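Local structure of malonate decarboxylase subunit alpha (Acinetobacter baumannii ATCC 17978, 6MPR) at residues 67-72 with 348-353; 302-307 with 556-561; 309-314 with 332-337. The protein probably serves as the transferase subunit of malonate decarboxylase, exchanging acetyl for malonyl on the acyl carrier protein ahead of decarboxylation. All blocks are in the same frame, centred on the assembly; numbering follows the deposited sequence.

In the fold
Contact 1 lies deepest, with its centre about 9 Å from the centre of the chain. Contacts 2 and 3 lie farther out, about 19 and 22 Å from it, yet most of their touching residues are also buried. Contact 1 joins a loop of the parallel sheet to a helix leading into the mixed sheet, and it is polar. Contacts 2 and 3 share helix 307-311. Contact 2 packs the turn leading into it, and its first residue, against the C-terminal tail by apolar contacts alone, whereas contact 3 ties its end to residues 332-337 by a salt bridge and apolar packing. These two meet where Leu557 rests on Ala333 and Arg334. Contacts 1 and 3 both reach the second subunit.

Contact 1: residues 67-72 with 348-353; sequences NNQKQA and SNRMMC
Gln69 and Arg350 form a buried polar contact between the loop after strand 61-64 and the first turn of helix 350-359. Arg350 NH2 donates to Gln69 OE1 at 3.0 Å, with an N-H...O angle of 149°. The oxygen lies at the guanidinium edge, in its plane, and receives the bond on a lone pair. The amide plane is turned 70° from that of the guanidinium, so the groups do not stack. Asn68 CB, in the conformer given, sits over one guanidinium face toward its rim, 3.6 Å from Arg350 NH2. The bend of Arg350 at chi3 (-78°) helps point NH2 at Gln69 and bring this face under Asn68 CB. Arg350 NH1 forms salt bridges with Glu179 and Asp180. The guanidinium is thus held by Gln69 and two acids, which probably offset its buried charge. The Gln69 amide is held in turn by Thr323 O and Asn301. Asn349 is the N-cap of the helix. Its OD1 accepts from Met352 N at 3.0 Å, and its ND2 bonds Glu186 of the second subunit. Around the contact, Tyr143 and Tyr147 of helix 143-149 touch Arg350, and His319 of strand 317-319 packs against Asn349, Met352 and Cys353.

Contact 2: residues 302-307 with 556-561; sequences PHPTLI and GLYQPP
Pro304 lies over one face of the Tyr558 ring. Its CB is 4.1 Å from the centroid of the Tyr558 ring and 21° off the ring normal, a CH-pi contact displaced toward the hydroxyl end. Pro304 CG reaches further that way and comes within 3.7 Å of Tyr558 OH. The opposite face is backed by the tail itself, with Pro560 N 4.0 Å above the plane of the Tyr558 ring. The ring is sandwiched between the Pro304 side chain and the backbone of Pro560, which probably limits its tilt. Tyr558 CG stands opposite the backbone N (chi1 172°), and this sets the ring beside the next residues of the tail. Ile307 meets the root of the same side chain at about a right angle: its CD1 is 3.9 Å from Tyr558 CB. Pro304 and Ile307 belong to one turn, closed by a bond from Ile307 N to Pro304 O at 3.0 Å, and both face the tail. Met327 touches Tyr558 and Ile307, while Leu550 and Trp553 of helix 547-553 add to the apolar surroundings. This is proline-aromatic CH-pi packing, used here to lay the C-terminal tail against the connection between strand 297-299 and helix 307-311.

Contact 3: residues 309-314 with 332-337; sequences AIETGW and AARPDV
Glu311 and Arg334 are joined by a salt bridge in which the arginine meets the carboxylate side-on. Arg334 NE donates to Glu311 OE2 at 2.8 Å and 163°. OE2 accepts on its syn lone pair and lies in the guanidinium plane. Arg334 NH2 donates to Glu311 OE1 at 3.2 Å and adds a weak bond to OE2. The fit is not flat: the carboxylate and guanidinium planes are 40° apart, and OE2 lies closer to the guanidinium plane than OE1 does. Both chains bend at chi2, and the two side chains cross at about a right angle.

Further polar bonds fix the pair. Arg334 NH1 donates to Ala333 O at 2.9 Å, a side-chain to backbone bond that probably helps fix the rotation of the guanidinium. Tyr330 OH is hydrogen-bonded to Glu311 OE2, so this oxygen has several partners. Trp20 of the second subunit forms a cation-pi contact with Arg334.

The apolar part joins Ile310 and Val337. Ile310 CG2 and Val337 CG2 approach to 4.3 Å, one methyl against the other, and Trp20 of the second subunit packs on both residues.

Backbone bonds shape the two segments. Helix 307-311 ends in a Schellman motif, with Trp314 N bonded to Ala309 O at 3.0 Å and Gly313 N to Ile310 O at 3.1 Å. Gly313 supplies the positive phi. Within 332-337, Val337 N bonds to Arg334 O at 3.0 Å and closes a turn.

The contact lies near the edge of the mixed sheet, where Val337 bonds through its backbone to Val318 of the outermost strand 317-319. Helix 272-287 packs against Thr312 and Trp314, and Trp553 of helix 547-553 touches Glu311 and Thr312.

Contact 1: residues 67-72 with 348-353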
ATOM      1  N   ASN A  67      -8.136  16.487   1.567  1.00 11.19           N
ATOM      2  CA  ASN A  67      -7.633  15.702   0.445  0.52  9.95           C
ATOM      3  C   ASN A  67      -6.655  16.553  -0.351  1.00  9.36           C
ATOM      4  O   ASN A  67      -6.590  17.774  -0.192  1.00 14.24           O
ATOM      5  CB  ASN A  67      -8.747  15.263  -0.516  0.52 11.86           C
ATOM      6  CG  ASN A  67      -9.839  14.448   0.136  0.52  9.55           C
ATOM      7  OD1 ASN A  67      -9.689  13.246   0.354  0.52 18.13           O
ATOM      8  ND2 ASN A  67     -10.982  15.080   0.373  0.52  7.38           N
ATOM      9  N   ASN A  68      -5.924  15.922  -1.265  1.00  9.38           N
ATOM     10  CA  ASN A  68      -5.042  16.722  -2.103  0.52 12.80           C
ATOM     11  C   ASN A  68      -5.831  17.729  -2.934  1.00 16.20           C
ATOM     12  O   ASN A  68      -5.379  18.868  -3.121  1.00 14.40           O
ATOM     13  CB  ASN A  68      -4.187  15.853  -3.014  0.52 15.41           C
ATOM     14  CG  ASN A  68      -3.196  16.687  -3.830  0.52 18.52           C
ATOM     15  OD1 ASN A  68      -2.130  17.068  -3.333  0.52 24.40           O
ATOM     16  ND2 ASN A  68      -3.562  17.002  -5.065  0.52 15.01           N
ATOM     17  N   GLN A  69      -7.016  17.349  -3.418  1.00 10.92           N
ATOM     18  CA  GLN A  69      -7.839  18.234  -4.238  1.00 10.42           C
ATOM     19  C   GLN A  69      -9.121  18.633  -3.512  1.00  9.76           C
ATOM     20  O   GLN A  69      -9.280  19.796  -3.136  1.00 12.52           O
ATOM     21  CB  GLN A  69      -8.141  17.555  -5.579  1.00 11.72           C
ATOM     22  CG  GLN A  69      -6.890  17.155  -6.357  1.00 12.08           C
ATOM     23  CD  GLN A  69      -7.162  16.020  -7.331  1.00 13.18           C
ATOM     24  OE1 GLN A  69      -6.900  14.855  -7.024  1.00 13.43           O
ATOM     25  NE2 GLN A  69      -7.678  16.350  -8.501  1.00 13.55           N
ATOM     26  N   LYS A  70     -10.045  17.696  -3.295  1.00 14.33           N
ATOM     27  CA  LYS A  70     -11.320  18.005  -2.643  1.00 10.43           C
ATOM     28  C   LYS A  70     -11.109  18.474  -1.209  1.00 13.12           C
ATOM     29  O   LYS A  70     -10.395  17.825  -0.443  1.00 10.18           O
ATOM     30  CB  LYS A  70     -12.210  16.755  -2.654  1.00 11.32           C
ATOM     31  CG  LYS A  70     -13.427  16.831  -1.751  1.00 13.53           C
ATOM     32  CD  LYS A  70     -14.288  15.583  -1.931  1.00 12.42           C
ATOM     33  CE  LYS A  70     -13.679  14.372  -1.251  1.00 11.55           C
ATOM     34  NZ  LYS A  70     -14.472  13.113  -1.492  1.00 12.07           N
ATOM     35  N   GLN A  71     -11.748  19.592  -0.841  1.00 11.59           N
ATOM     36  CA  GLN A  71     -11.686  20.142   0.511  1.00  8.07           C
ATOM     37  C   GLN A  71     -13.084  20.191   1.105  1.00 10.60           C
ATOM     38  O   GLN A  71     -14.007  20.756   0.499  1.00 11.39           O
ATOM     39  CB  GLN A  71     -11.095  21.565   0.566  1.00 11.99           C
ATOM     40  CG  GLN A  71      -9.767  21.759  -0.178  1.00  9.39           C
ATOM     41  CD  GLN A  71      -8.672  20.892   0.402  1.00 18.88           C
ATOM     42  OE1 GLN A  71      -8.521  20.800   1.633  1.00 11.52           O
ATOM     43  NE2 GLN A  71      -7.912  20.233  -0.470  1.00 12.22           N
ATOM     44  N   ALA A  72     -13.231  19.629   2.301  1.00  8.07           N
ATOM     45  CA  ALA A  72     -14.467  19.792   3.061  1.00 10.15           C
ATOM     46  C   ALA A  72     -14.443  21.181   3.705  1.00 12.16           C
ATOM     47  O   ALA A  72     -14.319  21.353   4.921  1.00  9.96           O
ATOM     48  CB  ALA A  72     -14.598  18.687   4.096  1.00 11.21           C
ATOM     49  N   SER A 348     -12.262   7.694  -8.731  1.00 12.58           N
ATOM     50  CA  SER A 348     -10.897   7.775  -8.249  1.00  9.85           C
ATOM     51  C   SER A 348     -10.786   7.030  -6.926  1.00  9.62           C
ATOM     52  O   SER A 348     -11.781   6.709  -6.270  1.00  9.94           O
ATOM     53  CB  SER A 348     -10.476   9.222  -8.060  1.00 12.01           C
ATOM     54  OG  SER A 348     -11.421   9.898  -7.260  1.00 12.23           O
ATOM     55  N   ASN A 349      -9.549   6.739  -6.544  1.00  9.93           N
ATOM     56  CA  ASN A 349      -9.307   6.065  -5.280  1.00  8.98           C
ATOM     57  C   ASN A 349      -7.829   6.298  -4.973  1.00 10.54           C
ATOM     58  O   ASN A 349      -6.979   5.590  -5.510  1.00  8.67           O
ATOM     59  CB  ASN A 349      -9.653   4.584  -5.393  1.00  8.95           C
ATOM     60  CG  ASN A 349      -9.513   3.834  -4.084  1.00 10.54           C
ATOM     61  OD1 ASN A 349      -8.655   4.151  -3.257  1.00 11.03           O
ATOM     62  ND2 ASN A 349     -10.354   2.809  -3.898  1.00  9.14           N
ATOM     63  N   ARG A 350      -7.537   7.299  -4.132  1.00  8.62           N
ATOM     64  CA  ARG A 350      -6.134   7.683  -3.951  1.00  8.96           C
ATOM     65  C   ARG A 350      -5.336   6.569  -3.284  1.00  9.93           C
ATOM     66  O   ARG A 350      -4.185   6.309  -3.670  1.00  8.59           O
ATOM     67  CB  ARG A 350      -6.015   8.999  -3.162  1.00 11.49           C
ATOM     68  CG  ARG A 350      -4.545   9.375  -2.831  1.00  8.89           C
ATOM     69  CD  ARG A 350      -4.366  10.865  -2.514  1.00  8.51           C
ATOM     70  NE  ARG A 350      -4.351  11.666  -3.739  1.00 12.49           N
ATOM     71  CZ  ARG A 350      -5.306  12.513  -4.111  1.00 10.86           C
ATOM     72  NH1 ARG A 350      -6.362  12.711  -3.341  1.00  9.51           N
ATOM     73  NH2 ARG A 350      -5.205  13.181  -5.259  1.00 12.28           N
ATOM     74  N   MET A 351      -5.923   5.872  -2.310  1.00  8.19           N
ATOM     75  CA  MET A 351      -5.199   4.769  -1.677  0.56 10.07           C
ATOM     76  C   MET A 351      -4.855   3.682  -2.690  1.00  9.41           C
ATOM     77  O   MET A 351      -3.709   3.204  -2.746  1.00  7.71           O
ATOM     78  CB  MET A 351      -6.002   4.176  -0.520  0.56 11.10           C
ATOM     79  CG  MET A 351      -5.320   2.927   0.043  0.56 10.64           C
ATOM     80  SD  MET A 351      -5.456   2.697   1.812  0.56 35.17           S
ATOM     81  CE  MET A 351      -7.000   1.826   1.972  0.56 36.79           C
ATOM     82  N   MET A 352      -5.831   3.273  -3.507  1.00  9.03           N
ATOM     83  CA  MET A 352      -5.579   2.194  -4.462  1.00 10.84           C
ATOM     84  C   MET A 352      -4.591   2.620  -5.538  1.00 11.04           C
ATOM     85  O   MET A 352      -3.715   1.837  -5.943  1.00  8.91           O
ATOM     86  CB  MET A 352      -6.902   1.729  -5.073  1.00  8.08           C
ATOM     87  CG  MET A 352      -6.807   0.580  -6.074  1.00 11.66           C
ATOM     88  SD  MET A 352      -8.484   0.161  -6.630  1.00 16.05           S
ATOM     89  CE  MET A 352      -9.091  -0.699  -5.178  1.00 12.55           C
ATOM     90  N   CYS A 353      -4.703   3.867  -5.987  1.00  8.53           N
ATOM     91  CA  CYS A 353      -3.825   4.354  -7.036  1.00  9.54           C
ATOM     92  C   CYS A 353      -2.399   4.522  -6.522  1.00  8.25           C
ATOM     93  O   CYS A 353      -1.443   4.169  -7.214  1.00  8.95           O
ATOM     94  CB  CYS A 353      -4.372   5.675  -7.570  1.00  7.75           C
ATOM     95  SG  CYS A 353      -3.767   6.127  -9.179  1.00 10.51           S
TER

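Contact 2: residues 302-307 with 556-561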
ATOM      1  N   PRO A 302      -6.565  12.609 -14.452  1.00 10.43           N
ATOM      2  CA  PRO A 302      -6.830  12.845 -15.890  1.00 10.89           C
ATOM      3  C   PRO A 302      -6.218  14.151 -16.398  1.00 14.99           C
ATOM      4  O   PRO A 302      -6.881  15.186 -16.562  1.00 13.89           O
ATOM      5  CB  PRO A 302      -8.362  12.871 -15.955  1.00 10.77           C
ATOM      6  CG  PRO A 302      -8.851  12.395 -14.619  1.00 13.30           C
ATOM      7  CD  PRO A 302      -7.792  12.799 -13.663  1.00 12.79           C
ATOM      8  N   HIS A 303      -4.907  14.117 -16.633  1.00  8.87           N
ATOM      9  CA  HIS A 303      -4.205  15.298 -17.118  1.00 12.46           C
ATOM     10  C   HIS A 303      -4.803  15.706 -18.458  1.00 12.58           C
ATOM     11  O   HIS A 303      -4.875  14.867 -19.371  1.00 13.07           O
ATOM     12  CB  HIS A 303      -2.717  15.002 -17.327  1.00 14.08           C
ATOM     13  CG  HIS A 303      -1.935  14.780 -16.067  1.00 13.84           C
ATOM     14  ND1 HIS A 303      -0.558  14.666 -16.067  1.00 11.80           N
ATOM     15  CD2 HIS A 303      -2.328  14.642 -14.778  1.00 13.99           C
ATOM     16  CE1 HIS A 303      -0.139  14.470 -14.826  1.00 10.71           C
ATOM     17  NE2 HIS A 303      -1.190  14.456 -14.027  1.00 14.57           N
ATOM     18  N   PRO A 304      -5.250  16.960 -18.625  1.00 11.84           N
ATOM     19  CA  PRO A 304      -5.641  17.390 -19.972  1.00 12.74           C
ATOM     20  C   PRO A 304      -4.507  17.244 -20.959  1.00 12.06           C
ATOM     21  O   PRO A 304      -4.755  16.998 -22.148  1.00 11.53           O
ATOM     22  CB  PRO A 304      -6.047  18.864 -19.774  1.00 14.44           C
ATOM     23  CG  PRO A 304      -6.465  18.921 -18.325  1.00 13.27           C
ATOM     24  CD  PRO A 304      -5.429  18.044 -17.646  1.00 12.80           C
ATOM     25  N   THR A 305      -3.255  17.352 -20.500  1.00 12.51           N
ATOM     26  CA  THR A 305      -2.145  17.209 -21.435  1.00 11.08           C
ATOM     27  C   THR A 305      -1.946  15.773 -21.902  1.00 15.11           C
ATOM     28  O   THR A 305      -1.159  15.553 -22.829  1.00 14.26           O
ATOM     29  CB  THR A 305      -0.842  17.728 -20.825  1.00 11.38           C
ATOM     30  OG1 THR A 305      -0.570  17.063 -19.583  1.00 12.95           O
ATOM     31  CG2 THR A 305      -0.922  19.225 -20.605  1.00 13.89           C
ATOM     32  N   LEU A 306      -2.639  14.796 -21.297  1.00 11.87           N
ATOM     33  CA  LEU A 306      -2.625  13.427 -21.803  1.00 12.56           C
ATOM     34  C   LEU A 306      -3.649  13.187 -22.910  1.00 16.65           C
ATOM     35  O   LEU A 306      -3.633  12.116 -23.523  1.00 12.85           O
ATOM     36  CB  LEU A 306      -2.868  12.426 -20.651  1.00 10.78           C
ATOM     37  CG  LEU A 306      -2.432  10.973 -20.868  1.00 12.26           C
ATOM     38  CD1 LEU A 306      -0.910  10.902 -20.979  1.00 16.38           C
ATOM     39  CD2 LEU A 306      -2.934  10.095 -19.713  1.00 12.43           C
ATOM     40  N   ILE A 307      -4.527  14.149 -23.197  1.00 12.58           N
ATOM     41  CA  ILE A 307      -5.580  13.920 -24.194  1.00 11.40           C
ATOM     42  C   ILE A 307      -5.023  13.475 -25.549  1.00 11.86           C
ATOM     43  O   ILE A 307      -5.530  12.488 -26.101  1.00 11.97           O
ATOM     44  CB  ILE A 307      -6.496  15.145 -24.291  1.00 11.76           C
ATOM     45  CG1 ILE A 307      -7.315  15.285 -22.990  1.00 11.34           C
ATOM     46  CG2 ILE A 307      -7.426  15.039 -25.500  1.00 12.34           C
ATOM     47  CD1 ILE A 307      -8.186  16.523 -22.941  1.00 12.36           C
ATOM     48  N   GLY A 556     -14.137  18.804 -28.173  1.00 22.93           N
ATOM     49  CA  GLY A 556     -14.986  19.686 -27.404  1.00 22.32           C
ATOM     50  C   GLY A 556     -15.407  19.162 -26.050  1.00 23.74           C
ATOM     51  O   GLY A 556     -16.152  19.855 -25.346  1.00 21.60           O
ATOM     52  N   LEU A 557     -14.954  17.966 -25.660  1.00 16.81           N
ATOM     53  CA  LEU A 557     -15.384  17.365 -24.399  1.00 16.31           C
ATOM     54  C   LEU A 557     -14.692  17.991 -23.190  1.00 21.33           C
ATOM     55  O   LEU A 557     -15.303  18.112 -22.120  1.00 20.27           O
ATOM     56  CB  LEU A 557     -15.123  15.859 -24.432  1.00 17.57           C
ATOM     57  CG  LEU A 557     -16.017  15.036 -25.353  1.00 23.86           C
ATOM     58  CD1 LEU A 557     -15.422  13.655 -25.584  1.00 21.82           C
ATOM     59  CD2 LEU A 557     -17.406  14.926 -24.743  1.00 28.12           C
ATOM     60  N   TYR A 558     -13.412  18.344 -23.318  1.00 17.89           N
ATOM     61  CA  TYR A 558     -12.700  19.028 -22.245  1.00 19.25           C
ATOM     62  C   TYR A 558     -13.211  20.460 -22.117  1.00 17.43           C
ATOM     63  O   TYR A 558     -13.262  21.206 -23.101  1.00 18.35           O
ATOM     64  CB  TYR A 558     -11.191  19.014 -22.512  1.00 12.53           C
ATOM     65  CG  TYR A 558     -10.383  19.856 -21.545  1.00 16.65           C
ATOM     66  CD1 TYR A 558     -10.561  19.735 -20.180  1.00 12.05           C
ATOM     67  CD2 TYR A 558      -9.444  20.779 -21.999  1.00 19.26           C
ATOM     68  CE1 TYR A 558      -9.829  20.515 -19.281  1.00 16.83           C
ATOM     69  CE2 TYR A 558      -8.707  21.556 -21.114  1.00 18.40           C
ATOM     70  CZ  TYR A 558      -8.912  21.425 -19.757  1.00 18.49           C
ATOM     71  OH  TYR A 558      -8.179  22.188 -18.871  1.00 17.81           O
ATOM     72  N   GLN A 559     -13.601  20.844 -20.902  1.00 17.22           N
ATOM     73  CA  GLN A 559     -14.179  22.159 -20.621  1.00 18.67           C
ATOM     74  C   GLN A 559     -13.274  22.856 -19.615  1.00 21.28           C
ATOM     75  O   GLN A 559     -13.418  22.649 -18.402  1.00 18.37           O
ATOM     76  CB  GLN A 559     -15.598  22.028 -20.083  1.00 21.84           C
ATOM     77  CG  GLN A 559     -16.490  21.137 -20.926  1.00 29.38           C
ATOM     78  CD  GLN A 559     -17.866  20.939 -20.311  1.00 44.95           C
ATOM     79  OE1 GLN A 559     -18.799  21.690 -20.603  1.00 50.82           O
ATOM     80  NE2 GLN A 559     -17.998  19.921 -19.453  1.00 40.50           N
ATOM     81  N   PRO A 560     -12.325  23.675 -20.072  1.00 20.67           N
ATOM     82  CA  PRO A 560     -11.315  24.246 -19.164  1.00 16.90           C
ATOM     83  C   PRO A 560     -11.960  25.078 -18.074  1.00 16.84           C
ATOM     84  O   PRO A 560     -12.886  25.866 -18.339  1.00 18.22           O
ATOM     85  CB  PRO A 560     -10.459  25.125 -20.089  1.00 22.69           C
ATOM     86  CG  PRO A 560     -10.706  24.592 -21.464  1.00 26.75           C
ATOM     87  CD  PRO A 560     -12.091  24.041 -21.479  1.00 19.88           C
ATOM     88  N   PRO A 561     -11.503  24.929 -16.835  1.00 21.68           N
ATOM     89  CA  PRO A 561     -12.014  25.777 -15.751  1.00 18.71           C
ATOM     90  C   PRO A 561     -11.511  27.212 -15.883  1.00 22.60           C
ATOM     91  O   PRO A 561     -10.675  27.542 -16.727  1.00 22.18           O
ATOM     92  CB  PRO A 561     -11.478  25.097 -14.485  1.00 26.48           C
ATOM     93  CG  PRO A 561     -10.275  24.340 -14.931  1.00 22.31           C
ATOM     94  CD  PRO A 561     -10.552  23.907 -16.352  1.00 17.82           C
TER

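Contact 3: residues 309-314 with 332-337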
ATOM      1  N   ALA A 309      -2.270  11.860 -26.331  1.00 11.87           N
ATOM      2  CA  ALA A 309      -1.783  10.490 -26.179  1.00 14.63           C
ATOM      3  C   ALA A 309      -2.930   9.487 -26.052  1.00 14.96           C
ATOM      4  O   ALA A 309      -2.806   8.345 -26.506  1.00 13.33           O
ATOM      5  CB  ALA A 309      -0.860  10.398 -24.955  1.00 13.97           C
ATOM      6  N   ILE A 310      -4.038   9.870 -25.399  1.00 11.29           N
ATOM      7  CA  ILE A 310      -5.202   8.990 -25.371  1.00 11.29           C
ATOM      8  C   ILE A 310      -5.822   8.892 -26.757  1.00 11.93           C
ATOM      9  O   ILE A 310      -6.111   7.797 -27.249  1.00 14.41           O
ATOM     10  CB  ILE A 310      -6.242   9.489 -24.359  1.00 11.56           C
ATOM     11  CG1 ILE A 310      -5.670   9.469 -22.944  1.00 11.09           C
ATOM     12  CG2 ILE A 310      -7.506   8.633 -24.437  1.00 12.87           C
ATOM     13  CD1 ILE A 310      -6.563  10.207 -21.958  1.00 13.17           C
ATOM     14  N   GLU A 311      -6.044  10.039 -27.403  1.00 13.03           N
ATOM     15  CA  GLU A 311      -6.775  10.036 -28.670  1.00 15.09           C
ATOM     16  C   GLU A 311      -6.032   9.283 -29.760  1.00 18.82           C
ATOM     17  O   GLU A 311      -6.670   8.722 -30.663  1.00 14.81           O
ATOM     18  CB  GLU A 311      -7.055  11.468 -29.126  1.00 17.85           C
ATOM     19  CG  GLU A 311      -7.998  12.235 -28.206  1.00 18.10           C
ATOM     20  CD  GLU A 311      -9.336  11.533 -28.038  1.00 15.45           C
ATOM     21  OE1 GLU A 311     -10.065  11.391 -29.037  1.00 17.22           O
ATOM     22  OE2 GLU A 311      -9.647  11.103 -26.905  1.00 21.10           O
ATOM     23  N   THR A 312      -4.696   9.278 -29.721  1.00 13.27           N
ATOM     24  CA  THR A 312      -3.933   8.578 -30.752  1.00 16.85           C
ATOM     25  C   THR A 312      -3.636   7.130 -30.401  1.00 15.45           C
ATOM     26  O   THR A 312      -2.927   6.461 -31.165  1.00 21.49           O
ATOM     27  CB  THR A 312      -2.612   9.300 -31.048  1.00 18.22           C
ATOM     28  OG1 THR A 312      -1.912   9.538 -29.818  1.00 15.56           O
ATOM     29  CG2 THR A 312      -2.863  10.630 -31.756  1.00 14.34           C
ATOM     30  N   GLY A 313      -4.149   6.628 -29.282  1.00 15.74           N
ATOM     31  CA  GLY A 313      -4.059   5.209 -28.975  1.00 20.89           C
ATOM     32  C   GLY A 313      -2.850   4.767 -28.176  1.00 16.92           C
ATOM     33  O   GLY A 313      -2.611   3.558 -28.085  1.00 16.10           O
ATOM     34  N   TRP A 314      -2.085   5.695 -27.589  1.00 12.11           N
ATOM     35  CA  TRP A 314      -0.946   5.291 -26.768  1.00 11.77           C
ATOM     36  C   TRP A 314      -1.394   4.772 -25.415  1.00 12.97           C
ATOM     37  O   TRP A 314      -0.811   3.818 -24.885  1.00 15.17           O
ATOM     38  CB  TRP A 314       0.005   6.463 -26.529  1.00 12.75           C
ATOM     39  CG  TRP A 314       0.787   6.843 -27.723  1.00 13.85           C
ATOM     40  CD1 TRP A 314       0.330   7.518 -28.817  1.00 19.49           C
ATOM     41  CD2 TRP A 314       2.178   6.593 -27.950  1.00 12.95           C
ATOM     42  NE1 TRP A 314       1.352   7.691 -29.720  1.00 16.75           N
ATOM     43  CE2 TRP A 314       2.497   7.140 -29.206  1.00 14.98           C
ATOM     44  CE3 TRP A 314       3.183   5.962 -27.209  1.00 12.23           C
ATOM     45  CZ2 TRP A 314       3.778   7.054 -29.754  1.00 18.81           C
ATOM     46  CZ3 TRP A 314       4.447   5.881 -27.744  1.00 15.85           C
ATOM     47  CH2 TRP A 314       4.738   6.421 -29.010  1.00 13.76           C
ATOM     48  N   ALA A 332     -15.828  10.455 -18.861  1.00 11.12           N
ATOM     49  CA  ALA A 332     -17.036   9.645 -19.001  1.00 16.08           C
ATOM     50  C   ALA A 332     -17.224   9.160 -20.434  1.00 18.43           C
ATOM     51  O   ALA A 332     -17.844   8.114 -20.663  1.00 17.85           O
ATOM     52  CB  ALA A 332     -18.260  10.440 -18.541  1.00 15.40           C
ATOM     53  N   ALA A 333     -16.699   9.898 -21.405  1.00 11.91           N
ATOM     54  CA  ALA A 333     -16.767   9.504 -22.797  1.00 12.83           C
ATOM     55  C   ALA A 333     -15.616   8.598 -23.218  1.00 12.99           C
ATOM     56  O   ALA A 333     -15.556   8.210 -24.401  1.00 12.76           O
ATOM     57  CB  ALA A 333     -16.813  10.758 -23.694  1.00 13.93           C
ATOM     58  N   ARG A 334     -14.725   8.237 -22.285  1.00 11.62           N
ATOM     59  CA  ARG A 334     -13.591   7.349 -22.575  1.00 13.45           C
ATOM     60  C   ARG A 334     -13.526   6.168 -21.598  1.00 11.06           C
ATOM     61  O   ARG A 334     -12.483   5.899 -20.997  1.00 10.59           O
ATOM     62  CB  ARG A 334     -12.294   8.152 -22.545  1.00 11.12           C
ATOM     63  CG  ARG A 334     -12.244   9.298 -23.561  1.00 11.56           C
ATOM     64  CD  ARG A 334     -12.030   8.756 -24.970  1.00 15.08           C
ATOM     65  NE  ARG A 334     -11.949   9.797 -25.992  1.00 16.78           N
ATOM     66  CZ  ARG A 334     -13.009  10.376 -26.552  1.00 18.78           C
ATOM     67  NH1 ARG A 334     -14.241  10.022 -26.181  1.00 16.67           N
ATOM     68  NH2 ARG A 334     -12.841  11.296 -27.496  1.00 16.97           N
ATOM     69  N   PRO A 335     -14.630   5.433 -21.418  1.00 11.31           N
ATOM     70  CA  PRO A 335     -14.643   4.401 -20.371  1.00 11.00           C
ATOM     71  C   PRO A 335     -13.775   3.201 -20.700  1.00 14.51           C
ATOM     72  O   PRO A 335     -13.466   2.431 -19.787  1.00 15.05           O
ATOM     73  CB  PRO A 335     -16.119   4.015 -20.278  1.00 11.43           C
ATOM     74  CG  PRO A 335     -16.646   4.259 -21.644  1.00 12.10           C
ATOM     75  CD  PRO A 335     -15.915   5.491 -22.137  1.00 11.97           C
ATOM     76  N   ASP A 336     -13.359   3.011 -21.960  1.00 11.91           N
ATOM     77  CA  ASP A 336     -12.401   1.937 -22.223  1.00 12.71           C
ATOM     78  C   ASP A 336     -11.050   2.184 -21.557  1.00 12.53           C
ATOM     79  O   ASP A 336     -10.323   1.224 -21.274  1.00 14.86           O
ATOM     80  CB  ASP A 336     -12.212   1.740 -23.732  1.00 12.03           C
ATOM     81  CG  ASP A 336     -13.338   0.935 -24.350  1.00 16.31           C
ATOM     82  OD1 ASP A 336     -14.068   0.282 -23.578  1.00 13.06           O
ATOM     83  OD2 ASP A 336     -13.506   0.948 -25.595  1.00 15.22           O
ATOM     84  N   VAL A 337     -10.713   3.438 -21.287  1.00 11.12           N
ATOM     85  CA  VAL A 337      -9.413   3.819 -20.749  1.00 10.07           C
ATOM     86  C   VAL A 337      -9.462   4.017 -19.242  1.00  9.55           C
ATOM     87  O   VAL A 337      -8.587   3.535 -18.527  1.00 10.13           O
ATOM     88  CB  VAL A 337      -8.907   5.091 -21.460  1.00 12.32           C
ATOM     89  CG1 VAL A 337      -7.611   5.576 -20.827  1.00 13.62           C
ATOM     90  CG2 VAL A 337      -8.711   4.772 -22.943  1.00 12.14           C
TER